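Local coordinates for periplasmic branched-chain amino acid-binding protein (Burkholderia mallei, PDB 3I09) that probably binds branched-chain amino acids or related small ligands in the periplasm as the type I binding protein of an ABC transporter, at residues 88-92 with 112-117. Sequence-based numbering, arbitrary orientation.
Sequences NQVAA and QCTPYT
A single buried carboxamide can fix a loop against a helix by using both of its ends, and Asn-88 does so here. With chi1 t and chi2 near 54°, its OD1 accepts a short hydrogen bond of 2.5 Å from Thr-117 OG1, while its ND2 donates to the backbone O of Gln-112 at 2.8 Å. The polar chain continues within 112-117: Thr-114 OG1 donates to Thr-117 OG1 (2.7 Å) and accepts from Tyr-116 N (2.9 Å), the latter bond making an ST turn within the type I beta turn from Thr-114 to Thr-117. Residues 88-92 are regular alpha helix, Ala-92 N bonding to Asn-88 O at 2.9 Å. The CA atoms of Asn-88 and Thr-117 lie 7.0 Å apart, those of Ala-92 and Tyr-116 6.0 Å. The methyl Thr-114 CG2 fits between two helix side chains one turn apart, 3.4 Å from Asn-88 ND2 and 3.7 Å from Ala-92 CB. Tyr-116, chi1 m, brings CB to 4.5 Å from Ala-91 O, and its OH is hydrogen-bonded to Asp-303, outside the two segments. The neighbouring Cys-113 turns away to its disulfide with Cys-371. In this type I periplasmic binding fold, the contact joins helix 81-94 to the loop entering the edge strand 117-119. Its chemistry implies a directional fit: donor and acceptor ends of one amide are matched to a carbonyl and a hydroxyl, orienting the amide while satisfying the buried polar ends of Asn-88 and Thr-117.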
loop_
_atom_site.group_PDB
_atom_site.type_symbol
_atom_site.label_atom_id
_atom_site.label_comp_id
_atom_site.label_asym_id
_atom_site.label_seq_id
_atom_site.Cartn_x
_atom_site.Cartn_y
_atom_site.Cartn_z
ATOM N N ASN A 88 11.887 -2.813 8.845
ATOM C CA ASN A 88 11.829 -1.579 9.658
ATOM C C ASN A 88 12.755 -1.645 10.864
ATOM O O ASN A 88 13.431 -0.658 11.179
ATOM C CB ASN A 88 10.395 -1.387 10.122
ATOM C CG ASN A 88 10.128 -0.017 10.692
ATOM O OD1 ASN A 88 10.391 1.000 10.057
ATOM N ND2 ASN A 88 9.547 0.005 11.908
ATOM N N GLN A 89 12.726 -2.776 11.562
ATOM C CA GLN A 89 13.590 -2.965 12.713
ATOM C C GLN A 89 15.076 -2.905 12.342
ATOM O O GLN A 89 15.851 -2.233 13.019
ATOM C CB GLN A 89 13.290 -4.275 13.404
ATOM C CG GLN A 89 14.157 -4.449 14.614
ATOM C CD GLN A 89 13.603 -5.426 15.598
ATOM O OE1 GLN A 89 12.708 -5.091 16.390
ATOM N NE2 GLN A 89 14.142 -6.638 15.589
ATOM N N VAL A 90 15.451 -3.569 11.243
ATOM C CA VAL A 90 16.825 -3.533 10.764
ATOM C C VAL A 90 17.239 -2.121 10.366
ATOM O O VAL A 90 18.285 -1.639 10.780
ATOM C CB VAL A 90 17.031 -4.476 9.571
ATOM C CG1 VAL A 90 18.448 -4.350 9.057
ATOM C CG2 VAL A 90 16.694 -5.938 9.981
ATOM N N ALA A 91 16.395 -1.429 9.615
ATOM C CA ALA A 91 16.691 -0.039 9.239
ATOM C C ALA A 91 16.846 0.877 10.450
ATOM O O ALA A 91 17.751 1.701 10.486
ATOM C CB ALA A 91 15.595 0.531 8.295
ATOM N N ALA A 92 16.003 0.720 11.456
ATOM C CA ALA A 92 16.087 1.595 12.637
ATOM C C ALA A 92 17.381 1.341 13.404
ATOM O O ALA A 92 18.078 2.278 13.823
ATOM C CB ALA A 92 14.873 1.399 13.544
ATOM N N GLN A 112 5.515 0.874 16.052
ATOM C CA GLN A 112 6.862 0.605 15.572
ATOM C C GLN A 112 7.434 1.743 14.739
ATOM O O GLN A 112 8.281 1.522 13.864
ATOM C CB GLN A 112 6.892 -0.739 14.834
ATOM C CG GLN A 112 6.529 -1.878 15.807
ATOM C CD GLN A 112 6.529 -3.280 15.200
ATOM O OE1 GLN A 112 5.590 -4.075 15.428
ATOM N NE2 GLN A 112 7.571 -3.612 14.478
ATOM N N CYS A 113 7.041 2.981 15.069
ATOM C CA CYS A 113 7.557 4.132 14.358
ATOM C C CYS A 113 9.045 4.303 14.664
ATOM O O CYS A 113 9.544 3.880 15.725
ATOM C CB CYS A 113 6.762 5.386 14.700
ATOM S SG CYS A 113 7.081 5.994 16.370
ATOM N N THR A 114 9.771 4.829 13.695
ATOM C CA THR A 114 11.209 5.057 13.851
ATOM C C THR A 114 11.536 6.403 13.212
ATOM O O THR A 114 10.765 6.901 12.406
ATOM C CB THR A 114 12.098 3.936 13.221
ATOM O OG1 THR A 114 12.560 4.310 11.934
ATOM C CG2 THR A 114 11.363 2.552 13.112
ATOM N N PRO A 115 12.676 6.967 13.550
ATOM C CA PRO A 115 13.148 8.181 12.937
ATOM C C PRO A 115 13.696 8.019 11.528
ATOM O O PRO A 115 14.020 9.026 10.918
ATOM C CB PRO A 115 14.304 8.618 13.844
ATOM C CG PRO A 115 14.253 7.749 15.014
ATOM C CD PRO A 115 13.632 6.479 14.557
ATOM N N TYR A 116 13.758 6.780 11.032
ATOM C CA TYR A 116 14.312 6.478 9.723
ATOM C C TYR A 116 13.306 5.898 8.737
ATOM O O TYR A 116 13.718 5.433 7.663
ATOM C CB TYR A 116 15.506 5.509 9.896
ATOM C CG TYR A 116 16.595 6.150 10.723
ATOM C CD1 TYR A 116 17.486 7.052 10.147
ATOM C CD2 TYR A 116 16.660 5.957 12.084
ATOM C CE1 TYR A 116 18.445 7.701 10.907
ATOM C CE2 TYR A 116 17.638 6.598 12.847
ATOM C CZ TYR A 116 18.505 7.470 12.253
ATOM O OH TYR A 116 19.457 8.110 13.019
ATOM N N THR A 117 12.010 5.934 9.085
ATOM C CA THR A 117 10.967 5.258 8.318
ATOM C C THR A 117 10.048 6.259 7.649
ATOM O O THR A 117 9.631 7.225 8.279
ATOM C CB THR A 117 10.160 4.375 9.245
ATOM O OG1 THR A 117 11.053 3.430 9.874
ATOM C CG2 THR A 117 9.004 3.649 8.473
#